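Local atomic coordinates of 4-hydroxythreonine-4-phosphate dehydrogenase (Legionella pneumophila subsp. pneumophila, PDB entry 6XMY), a protein that probably catalyses the NAD-dependent oxidation of 4-(phosphooxy)-L-threonine, a step in pyridoxine 5'-phosphate biosynthesis, using a divalent metal ion. Residues 192-195 against 199-202; 140-145 against 288-293; 230-235 against 240-245. All coordinates share one frame; numbering follows the deposited sequence.

Contact 1. Residues 192-195 against 199-202; sequences HSLK and GIQS. With SO4 (sulfate ion), chain J.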
ATOM      1  N   HIS A 192       4.933  11.142  12.740  1.00 14.38           N
ATOM      2  CA  HIS A 192       4.703  12.352  11.956  1.00 15.40           C
ATOM      3  C   HIS A 192       3.463  12.219  11.088  1.00 15.11           C
ATOM      4  O   HIS A 192       2.647  13.146  11.007  1.00 17.89           O
ATOM      5  CB  HIS A 192       5.921  12.646  11.087  1.00 18.28           C
ATOM      6  CG  HIS A 192       5.756  13.855  10.219  1.00 20.39           C
ATOM      7  ND1 HIS A 192       5.948  15.136  10.687  1.00 24.41           N
ATOM      8  CD2 HIS A 192       5.397  13.976   8.920  1.00 21.22           C
ATOM      9  CE1 HIS A 192       5.730  15.995   9.705  1.00 24.29           C
ATOM     10  NE2 HIS A 192       5.391  15.317   8.625  1.00 24.59           N
ATOM     11  N   SER A 193       3.305  11.072  10.428  1.00 14.73           N
ATOM     12  CA  SER A 193       2.162  10.885   9.545  1.00 15.97           C
ATOM     13  C   SER A 193       0.856  10.822  10.322  1.00 15.15           C
ATOM     14  O   SER A 193      -0.151  11.390   9.888  1.00 18.29           O
ATOM     15  CB  SER A 193       2.349   9.625   8.706  1.00 16.52           C
ATOM     16  OG  SER A 193       3.424   9.790   7.796  1.00 18.20           O
ATOM     17  N   LEU A 194       0.838  10.112  11.454  1.00 15.14           N
ATOM     18  CA  LEU A 194      -0.386  10.052  12.246  1.00 16.65           C
ATOM     19  C   LEU A 194      -0.809  11.442  12.698  1.00 18.24           C
ATOM     20  O   LEU A 194      -1.996  11.778  12.672  1.00 19.99           O
ATOM     21  CB  LEU A 194      -0.193   9.133  13.451  1.00 15.75           C
ATOM     22  CG  LEU A 194      -0.008   7.639  13.160  1.00 14.46           C
ATOM     23  CD1 LEU A 194       0.340   6.875  14.437  1.00 14.65           C
ATOM     24  CD2 LEU A 194      -1.264   7.069  12.501  1.00 16.55           C
ATOM     25  N   LYS A 195       0.156  12.269  13.099  1.00 17.99           N
ATOM     26  CA  LYS A 195      -0.160  13.598  13.612  1.00 19.66           C
ATOM     27  C   LYS A 195      -0.566  14.539  12.488  1.00 21.07           C
ATOM     28  O   LYS A 195      -1.571  15.251  12.592  1.00 25.42           O
ATOM     29  CB  LYS A 195       1.052  14.143  14.362  1.00 23.30           C
ATOM     30  CG  LYS A 195       0.876  15.528  14.969  1.00 26.56           C
ATOM     31  CD  LYS A 195       2.078  15.858  15.835  1.00 30.64           C
ATOM     32  CE  LYS A 195       1.929  17.183  16.545  1.00 35.15           C
ATOM     33  NZ  LYS A 195       3.112  17.419  17.416  1.00 38.69           N
ATOM     34  N   GLY A 199      -4.486  13.469  11.685  1.00 23.09           N
ATOM     35  CA  GLY A 199      -5.105  14.321  12.684  1.00 23.49           C
ATOM     36  C   GLY A 199      -5.067  13.805  14.104  1.00 24.56           C
ATOM     37  O   GLY A 199      -5.905  14.200  14.918  1.00 25.99           O
ATOM     38  N   ILE A 200      -4.120  12.934  14.430  1.00 22.98           N
ATOM     39  CA  ILE A 200      -3.984  12.387  15.775  1.00 22.98           C
ATOM     40  C   ILE A 200      -2.951  13.234  16.502  1.00 24.94           C
ATOM     41  O   ILE A 200      -1.752  13.146  16.218  1.00 24.83           O
ATOM     42  CB  ILE A 200      -3.585  10.908  15.735  1.00 24.45           C
ATOM     43  CG1 ILE A 200      -4.632  10.113  14.952  1.00 25.35           C
ATOM     44  CG2 ILE A 200      -3.415  10.359  17.149  1.00 23.96           C
ATOM     45  CD1 ILE A 200      -4.243   8.691  14.698  1.00 25.07           C
ATOM     46  N   GLN A 201      -3.417  14.044  17.457  1.00 28.54           N
ATOM     47  CA  GLN A 201      -2.586  15.108  18.014  1.00 32.45           C
ATOM     48  C   GLN A 201      -1.396  14.559  18.798  1.00 30.13           C
ATOM     49  O   GLN A 201      -0.285  15.095  18.699  1.00 31.51           O
ATOM     50  CB  GLN A 201      -3.443  16.031  18.882  1.00 38.66           C
ATOM     51  CG  GLN A 201      -3.061  17.494  18.799  1.00 47.79           C
ATOM     52  CD  GLN A 201      -1.815  17.820  19.594  1.00 55.66           C
ATOM     53  OE1 GLN A 201      -1.690  17.437  20.759  1.00 58.35           O
ATOM     54  NE2 GLN A 201      -0.884  18.535  18.971  1.00 58.04           N
ATOM     55  N   SER A 202      -1.598  13.499  19.578  1.00 26.30           N
ATOM     56  CA  SER A 202      -0.532  12.897  20.383  0.61 25.96           C
ATOM     57  C   SER A 202      -0.609  11.384  20.243  1.00 24.68           C
ATOM     58  O   SER A 202      -1.126  10.683  21.120  1.00 25.91           O
ATOM     59  CB  SER A 202      -0.630  13.332  21.848  0.61 24.30           C
ATOM     60  OG  SER A 202      -0.448  14.736  21.983  0.61 24.88           O
TER
HETATM   61  S   SO4 J 409       6.072  16.051  14.293  1.00 82.11           S
HETATM   62  O1  SO4 J 409       6.884  15.847  13.098  1.00 81.97           O
HETATM   63  O2  SO4 J 409       4.967  15.098  14.295  1.00 81.85           O
HETATM   64  O3  SO4 J 409       5.539  17.411  14.301  1.00 81.67           O
HETATM   65  O4  SO4 J 409       6.897  15.845  15.480  1.00 83.44           O
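The imidazole of His192 meets a sulfate ion, probably from the crystallisation liquor, at its edge and in its plane: ND1 donates to sulfate O1 over 2.7 Å, nearly straight at 171°. The ring of His196 stacks on that of His192 and binds the same ion through NE2. Lys195 runs beside the sulfate, its CD 3.4 Å from sulfate O2. An extended chain, CG anti to the backbone N (chi1 -180°), carries Lys195 CE past the Gln201 carbonyl, 3.7 Å from Gln201 O, to lie beside the Gln201 side chain, with Lys195 CE 4.0 Å from Gln201 NE2. The backbone closes the helix end. Ile200 N donates to Leu194 O over 3.0 Å, while the CA-H of Lys195 points at Ile200 O, 3.1 Å from CA to O. Gly199, with positive phi, is the first residue to leave helical geometry and turns the chain back. Leu194 and Ile200 lie side by side and point the same way, Leu194 CD2 4.0 Å from Ile200 CD1. At the protein surface, the contact thus joins the last turns of helix 180-197 to the loop leading into strand 204-208. Pro203 of that loop packs on Leu194, and Asp261, from the loop before strand 262-265, touches Ile200.

Contact 2. Residues 140-145 against 288-293; sequences EFFADF and LGLPII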
ATOM      1  N   GLU A 140       9.444  -0.169  -1.767  1.00 10.96           N
ATOM      2  CA  GLU A 140      10.864   0.068  -2.006  1.00 12.38           C
ATOM      3  C   GLU A 140      11.093   0.750  -3.349  1.00 11.14           C
ATOM      4  O   GLU A 140      11.990   1.595  -3.482  1.00 12.84           O
ATOM      5  CB  GLU A 140      11.637  -1.249  -1.955  1.00 12.68           C
ATOM      6  CG  GLU A 140      11.693  -1.907  -0.580  1.00 14.40           C
ATOM      7  CD  GLU A 140      10.361  -2.484  -0.136  1.00 16.29           C
ATOM      8  OE1 GLU A 140       9.637  -3.051  -0.982  1.00 19.53           O
ATOM      9  OE2 GLU A 140      10.027  -2.348   1.062  1.00 19.52           O
ATOM     10  N   PHE A 141      10.300   0.389  -4.362  1.00 11.63           N
ATOM     11  CA  PHE A 141      10.424   1.044  -5.658  1.00 10.54           C
ATOM     12  C   PHE A 141      10.214   2.546  -5.520  1.00 12.54           C
ATOM     13  O   PHE A 141      10.989   3.344  -6.054  1.00 13.55           O
ATOM     14  CB  PHE A 141       9.435   0.463  -6.671  1.00 12.48           C
ATOM     15  CG  PHE A 141       9.408   1.226  -7.972  1.00 13.56           C
ATOM     16  CD1 PHE A 141      10.309   0.933  -8.987  1.00 15.27           C
ATOM     17  CD2 PHE A 141       8.514   2.268  -8.162  1.00 14.63           C
ATOM     18  CE1 PHE A 141      10.298   1.650 -10.183  1.00 16.01           C
ATOM     19  CE2 PHE A 141       8.509   2.991  -9.342  1.00 13.47           C
ATOM     20  CZ  PHE A 141       9.401   2.679 -10.352  1.00 16.27           C
ATOM     21  N   PHE A 142       9.157   2.948  -4.807  1.00 11.39           N
ATOM     22  CA  PHE A 142       8.864   4.373  -4.683  1.00 12.68           C
ATOM     23  C   PHE A 142       9.888   5.073  -3.798  1.00 12.23           C
ATOM     24  O   PHE A 142      10.264   6.220  -4.066  1.00 14.62           O
ATOM     25  CB  PHE A 142       7.443   4.583  -4.152  1.00 11.26           C
ATOM     26  CG  PHE A 142       6.352   4.146  -5.108  1.00 11.95           C
ATOM     27  CD1 PHE A 142       6.410   4.483  -6.455  1.00 13.14           C
ATOM     28  CD2 PHE A 142       5.254   3.420  -4.650  1.00 11.37           C
ATOM     29  CE1 PHE A 142       5.407   4.083  -7.327  1.00 13.18           C
ATOM     30  CE2 PHE A 142       4.247   3.020  -5.523  1.00 12.61           C
ATOM     31  CZ  PHE A 142       4.323   3.360  -6.853  1.00 13.48           C
ATOM     32  N   ALA A 143      10.340   4.411  -2.729  1.00 11.23           N
ATOM     33  CA  ALA A 143      11.405   4.985  -1.912  1.00 12.10           C
ATOM     34  C   ALA A 143      12.638   5.285  -2.757  1.00 13.97           C
ATOM     35  O   ALA A 143      13.220   6.373  -2.670  1.00 16.42           O
ATOM     36  CB  ALA A 143      11.752   4.032  -0.764  1.00 13.92           C
ATOM     37  N   ASP A 144      13.040   4.330  -3.599  1.00 15.71           N
ATOM     38  CA  ASP A 144      14.178   4.548  -4.489  1.00 17.95           C
ATOM     39  C   ASP A 144      13.893   5.654  -5.501  1.00 17.30           C
ATOM     40  O   ASP A 144      14.749   6.513  -5.744  1.00 18.78           O
ATOM     41  CB  ASP A 144      14.539   3.250  -5.212  1.00 19.74           C
ATOM     42  CG  ASP A 144      15.145   2.209  -4.287  1.00 25.88           C
ATOM     43  OD1 ASP A 144      15.428   2.534  -3.118  1.00 28.73           O
ATOM     44  OD2 ASP A 144      15.340   1.056  -4.730  1.00 29.19           O
ATOM     45  N   PHE A 145      12.694   5.653  -6.092  1.00 15.50           N
ATOM     46  CA  PHE A 145      12.355   6.650  -7.106  1.00 16.01           C
ATOM     47  C   PHE A 145      12.467   8.060  -6.546  1.00 17.01           C
ATOM     48  O   PHE A 145      13.000   8.959  -7.207  1.00 18.80           O
ATOM     49  CB  PHE A 145      10.936   6.395  -7.626  1.00 16.72           C
ATOM     50  CG  PHE A 145      10.504   7.341  -8.718  1.00 17.33           C
ATOM     51  CD1 PHE A 145       9.956   8.578  -8.410  1.00 17.83           C
ATOM     52  CD2 PHE A 145      10.636   6.988 -10.048  1.00 19.03           C
ATOM     53  CE1 PHE A 145       9.563   9.451  -9.413  1.00 18.97           C
ATOM     54  CE2 PHE A 145      10.239   7.858 -11.058  1.00 19.35           C
ATOM     55  CZ  PHE A 145       9.700   9.087 -10.737  1.00 19.49           C
ATOM     56  N   LEU A 288       4.039   5.681   3.899  1.00  9.67           N
ATOM     57  CA  LEU A 288       4.341   6.924   4.592  1.00  9.45           C
ATOM     58  C   LEU A 288       5.761   7.364   4.273  1.00 11.33           C
ATOM     59  O   LEU A 288       6.683   6.542   4.243  1.00 12.90           O
ATOM     60  CB  LEU A 288       4.223   6.719   6.102  1.00 10.92           C
ATOM     61  CG  LEU A 288       2.962   6.000   6.560  1.00 10.56           C
ATOM     62  CD1 LEU A 288       3.004   5.826   8.071  1.00 10.66           C
ATOM     63  CD2 LEU A 288       1.694   6.726   6.106  1.00 12.10           C
ATOM     64  N   GLY A 289       5.940   8.671   4.057  1.00 11.79           N
ATOM     65  CA  GLY A 289       7.262   9.246   3.888  1.00 12.94           C
ATOM     66  C   GLY A 289       7.633   9.660   2.477  1.00 12.78           C
ATOM     67  O   GLY A 289       8.746  10.165   2.279  1.00 14.75           O
ATOM     68  N   LEU A 290       6.766   9.453   1.494  1.00 10.96           N
ATOM     69  CA  LEU A 290       7.045   9.928   0.146  1.00 12.94           C
ATOM     70  C   LEU A 290       6.558  11.358  -0.011  1.00 13.47           C
ATOM     71  O   LEU A 290       5.717  11.822   0.763  1.00 15.22           O
ATOM     72  CB  LEU A 290       6.292   9.063  -0.861  1.00 12.70           C
ATOM     73  CG  LEU A 290       6.563   7.561  -0.871  1.00 11.87           C
ATOM     74  CD1 LEU A 290       5.597   6.910  -1.830  1.00 12.30           C
ATOM     75  CD2 LEU A 290       8.011   7.265  -1.254  1.00 13.26           C
ATOM     76  N   PRO A 291       7.036  12.081  -1.029  1.00 14.61           N
ATOM     77  CA  PRO A 291       6.487  13.414  -1.311  1.00 16.32           C
ATOM     78  C   PRO A 291       5.148  13.378  -2.030  1.00 16.71           C
ATOM     79  O   PRO A 291       4.586  14.441  -2.318  1.00 21.69           O
ATOM     80  CB  PRO A 291       7.570  14.058  -2.192  1.00 19.20           C
ATOM     81  CG  PRO A 291       8.248  12.942  -2.834  1.00 18.82           C
ATOM     82  CD  PRO A 291       8.205  11.777  -1.872  1.00 15.76           C
ATOM     83  N   ILE A 292       4.638  12.188  -2.336  1.00 13.04           N
ATOM     84  CA  ILE A 292       3.306  12.009  -2.888  1.00 12.21           C
ATOM     85  C   ILE A 292       2.504  11.125  -1.941  1.00 10.81           C
ATOM     86  O   ILE A 292       3.051  10.428  -1.082  1.00 11.63           O
ATOM     87  CB  ILE A 292       3.323  11.381  -4.299  1.00 12.44           C
ATOM     88  CG1 ILE A 292       3.924   9.965  -4.248  1.00 13.30           C
ATOM     89  CG2 ILE A 292       4.071  12.285  -5.291  1.00 13.49           C
ATOM     90  CD1 ILE A 292       3.595   9.092  -5.459  1.00 13.98           C
ATOM     91  N   ILE A 293       1.186  11.163  -2.120  1.00 11.34           N
ATOM     92  CA  ILE A 293       0.282  10.226  -1.466  1.00 10.69           C
ATOM     93  C   ILE A 293       0.241   8.966  -2.315  1.00  9.75           C
ATOM     94  O   ILE A 293       0.038   9.035  -3.534  1.00 11.00           O
ATOM     95  CB  ILE A 293      -1.124  10.831  -1.358  1.00 11.10           C
ATOM     96  CG1 ILE A 293      -1.112  12.097  -0.503  1.00 11.89           C
ATOM     97  CG2 ILE A 293      -2.109   9.792  -0.857  1.00 12.50           C
ATOM     98  CD1 ILE A 293      -2.292  12.993  -0.771  1.00 13.36           C
TER
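Helix 138-145, which begins with the predicted substrate-binding residue His138, rests here on the loop 289-293 that connects two antiparallel strands, 284-288 and 294-297. The contact is apolar and is carried by one leucine. Both methyl groups of Leu290 come against Phe142 CB from the same side, CD1 at 3.8 Å and CD2 at 4.0 Å. CD2 also reaches the helix backbone, 3.8 Å from Phe142 O and 4.0 Å from Ala143 N. The phenyl ring itself leads away from the loop, since its CG stands anti to the carbonyl carbon (chi1 -67°), and Leu290 CD1 approaches it obliquely. The side chain of Phe142 comes within about 4 Å of those of His138 and Arg294, both predicted to bind substrate, and the contact probably helps to back the substrate site there. Gly289, whose phi is positive, lets the chain turn just ahead of Leu290. Around this pair, Val151 touches both Ala143 and Leu290, and Phe142 rests on Leu118 and Thr120 of strand 117-120. The neighbouring Phe141 turns to helix 96-111, while Leu288, on the other segment, packs against helix 180-197.

Contact 3. Residues 230-235 against 240-245; sequences PALNTL and IDVLGP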
ATOM      1  N   PRO A 230      16.366   0.053  23.709  1.00 13.87           N
ATOM      2  CA  PRO A 230      17.112   1.308  23.520  1.00 13.65           C
ATOM      3  C   PRO A 230      16.468   2.243  22.512  1.00 13.48           C
ATOM      4  O   PRO A 230      16.390   3.454  22.759  1.00 15.33           O
ATOM      5  CB  PRO A 230      18.502   0.822  23.084  1.00 15.18           C
ATOM      6  CG  PRO A 230      18.636  -0.520  23.737  1.00 14.80           C
ATOM      7  CD  PRO A 230      17.257  -1.124  23.632  1.00 14.77           C
ATOM      8  N   ALA A 231      15.994   1.713  21.382  1.00 13.29           N
ATOM      9  CA  ALA A 231      15.311   2.553  20.404  1.00 13.40           C
ATOM     10  C   ALA A 231      14.055   3.188  20.990  1.00 13.05           C
ATOM     11  O   ALA A 231      13.789   4.370  20.761  1.00 12.33           O
ATOM     12  CB  ALA A 231      14.955   1.732  19.162  1.00 13.48           C
ATOM     13  N   LEU A 232      13.259   2.419  21.733  1.00 10.47           N
ATOM     14  CA  LEU A 232      12.035   2.968  22.303  1.00 11.74           C
ATOM     15  C   LEU A 232      12.340   4.010  23.375  1.00 11.12           C
ATOM     16  O   LEU A 232      11.605   4.996  23.515  1.00 12.89           O
ATOM     17  CB  LEU A 232      11.150   1.849  22.856  1.00 12.34           C
ATOM     18  CG  LEU A 232      10.704   0.796  21.832  1.00 13.09           C
ATOM     19  CD1 LEU A 232       9.790  -0.248  22.461  1.00 13.52           C
ATOM     20  CD2 LEU A 232      10.024   1.469  20.634  1.00 14.30           C
ATOM     21  N   ASN A 233      13.405   3.803  24.155  1.00 11.33           N
ATOM     22  CA  ASN A 233      13.823   4.827  25.109  1.00 13.29           C
ATOM     23  C   ASN A 233      14.197   6.123  24.399  1.00 12.98           C
ATOM     24  O   ASN A 233      13.836   7.218  24.855  1.00 14.89           O
ATOM     25  CB  ASN A 233      15.009   4.329  25.932  1.00 16.19           C
ATOM     26  CG  ASN A 233      14.616   3.270  26.934  1.00 17.64           C
ATOM     27  OD1 ASN A 233      13.441   3.118  27.266  1.00 18.71           O
ATOM     28  ND2 ASN A 233      15.604   2.538  27.438  1.00 19.82           N
ATOM     29  N   THR A 234      14.924   6.020  23.281  1.00 14.06           N
ATOM     30  CA  THR A 234      15.276   7.209  22.511  1.00 13.25           C
ATOM     31  C   THR A 234      14.024   7.914  22.016  1.00 13.48           C
ATOM     32  O   THR A 234      13.899   9.140  22.131  1.00 14.18           O
ATOM     33  CB  THR A 234      16.175   6.811  21.340  1.00 15.55           C
ATOM     34  OG1 THR A 234      17.413   6.295  21.847  1.00 16.73           O
ATOM     35  CG2 THR A 234      16.458   8.004  20.435  1.00 15.40           C
ATOM     36  N   LEU A 235      13.072   7.148  21.479  1.00 13.10           N
ATOM     37  CA  LEU A 235      11.828   7.736  20.989  1.00 13.01           C
ATOM     38  C   LEU A 235      11.042   8.411  22.108  1.00 11.61           C
ATOM     39  O   LEU A 235      10.512   9.513  21.922  1.00 13.45           O
ATOM     40  CB  LEU A 235      10.990   6.658  20.305  1.00 12.57           C
ATOM     41  CG  LEU A 235      11.562   6.233  18.956  1.00 12.81           C
ATOM     42  CD1 LEU A 235      11.031   4.860  18.584  1.00 13.06           C
ATOM     43  CD2 LEU A 235      11.202   7.228  17.877  1.00 14.15           C
ATOM     44  N   ILE A 240       7.884  10.855  21.720  1.00 14.30           N
ATOM     45  CA  ILE A 240       7.009   9.980  20.951  1.00 11.78           C
ATOM     46  C   ILE A 240       6.525   8.872  21.879  1.00 12.29           C
ATOM     47  O   ILE A 240       7.332   8.150  22.474  1.00 14.16           O
ATOM     48  CB  ILE A 240       7.730   9.443  19.709  1.00 12.68           C
ATOM     49  CG1 ILE A 240       8.063  10.605  18.758  1.00 13.90           C
ATOM     50  CG2 ILE A 240       6.867   8.413  18.996  1.00 14.24           C
ATOM     51  CD1 ILE A 240       8.987  10.226  17.612  1.00 16.22           C
ATOM     52  N   ASP A 241       5.203   8.768  22.030  1.00 12.38           N
ATOM     53  CA  ASP A 241       4.580   7.971  23.091  1.00 10.77           C
ATOM     54  C   ASP A 241       4.473   6.511  22.654  1.00 11.61           C
ATOM     55  O   ASP A 241       3.422   6.031  22.227  1.00 13.18           O
ATOM     56  CB  ASP A 241       3.221   8.572  23.431  1.00 11.63           C
ATOM     57  CG  ASP A 241       2.646   8.057  24.730  1.00 14.81           C
ATOM     58  OD1 ASP A 241       3.293   7.238  25.413  1.00 15.65           O
ATOM     59  OD2 ASP A 241       1.527   8.493  25.069  1.00 19.85           O
ATOM     60  N   VAL A 242       5.591   5.786  22.787  1.00 12.23           N
ATOM     61  CA  VAL A 242       5.667   4.364  22.461  1.00 11.70           C
ATOM     62  C   VAL A 242       5.534   3.524  23.725  1.00 12.18           C
ATOM     63  O   VAL A 242       5.965   3.908  24.818  1.00 15.36           O
ATOM     64  CB  VAL A 242       6.970   3.995  21.715  1.00 11.35           C
ATOM     65  CG1 VAL A 242       6.929   4.486  20.259  1.00 13.01           C
ATOM     66  CG2 VAL A 242       8.191   4.537  22.462  1.00 12.79           C
ATOM     67  N   LEU A 243       4.960   2.337  23.556  1.00 11.54           N
ATOM     68  CA  LEU A 243       4.884   1.324  24.596  1.00 11.29           C
ATOM     69  C   LEU A 243       5.391   0.021  24.004  1.00 10.62           C
ATOM     70  O   LEU A 243       4.922  -0.402  22.944  1.00 13.14           O
ATOM     71  CB  LEU A 243       3.432   1.135  25.053  1.00 14.12           C
ATOM     72  CG  LEU A 243       3.181  -0.101  25.917  1.00 18.64           C
ATOM     73  CD1 LEU A 243       3.852   0.038  27.274  1.00 21.95           C
ATOM     74  CD2 LEU A 243       1.693  -0.387  26.066  1.00 20.61           C
ATOM     75  N   GLY A 244       6.321  -0.627  24.691  1.00 10.17           N
ATOM     76  CA  GLY A 244       6.832  -1.891  24.219  1.00 11.69           C
ATOM     77  C   GLY A 244       8.198  -2.178  24.803  1.00 11.07           C
ATOM     78  O   GLY A 244       8.725  -1.403  25.599  1.00 13.86           O
ATOM     79  N   PRO A 245       8.814  -3.298  24.405  1.00 11.28           N
ATOM     80  CA  PRO A 245       8.283  -4.255  23.425  1.00 11.50           C
ATOM     81  C   PRO A 245       7.197  -5.158  24.013  1.00 11.25           C
ATOM     82  O   PRO A 245       7.309  -5.609  25.153  1.00 12.89           O
ATOM     83  CB  PRO A 245       9.510  -5.093  23.066  1.00 12.70           C
ATOM     84  CG  PRO A 245      10.343  -5.054  24.321  1.00 12.01           C
ATOM     85  CD  PRO A 245      10.177  -3.647  24.840  1.00 11.42           C
TER
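Helix 230-235 and strand 241-245 run nearly antiparallel, their axes 158° apart in direction and 8.3 Å apart at closest approach, and Ile240 N donates to Leu235 O over 3.0 Å. Leu235 and Ile240 cross at a slant and meet through their terminal methyls, Leu235 CD2 3.7 Å from Ile240 CD1. Asp241, the centre of an inverse gamma turn, points away from the helix, whereas Val242 points back to it. In Val242, CG1 stands anti to the carbonyl carbon (chi1 -74°), which leaves CG2 between the backbone N and the carbonyl carbon. CG2 is the branch that does the touching: it lies 3.6 Å from Leu232 O and 4.0 Å from Leu232 CD2. The other methyl of Leu232 presses on the backbone further along, with CD1 3.4 Å from Gly244 C, and comes to Pro245 CD at 4.2 Å, just past a cis peptide bond. The contact belongs to the beta-alpha-beta unit of strand 204-208, helix 223-237 and strand 241-246. Strand 241-246 pairs with strand 204-208 through Ile205 and Val207, and helix 180-197 packs on Ala231, Thr234, Leu235 and Ile240.

Helix 180-197 ties the three contacts together. It ends in contact 1, its residues Leu190 and Gln189 pack on Leu288 of contact 2, and its residues Ile183, Ile184, Ile187 and His191 pack on contact 3. Contacts 1 and 2 touch directly, Ser193 OG lying 3.6 Å from Leu288 CB, although their centres are about 19 Å apart. Contact 3 follows contact 1 along the chain, about 17 Å away between centres, and both fall within the long stretch between the segments of contact 2. Of the three, contact 2 lies nearest the probable active site, the Phe142 side chain being beside the predicted substrate residues His138 and Arg294, about 9 Å from the bound NAD and about 14 Å from the zinc ion.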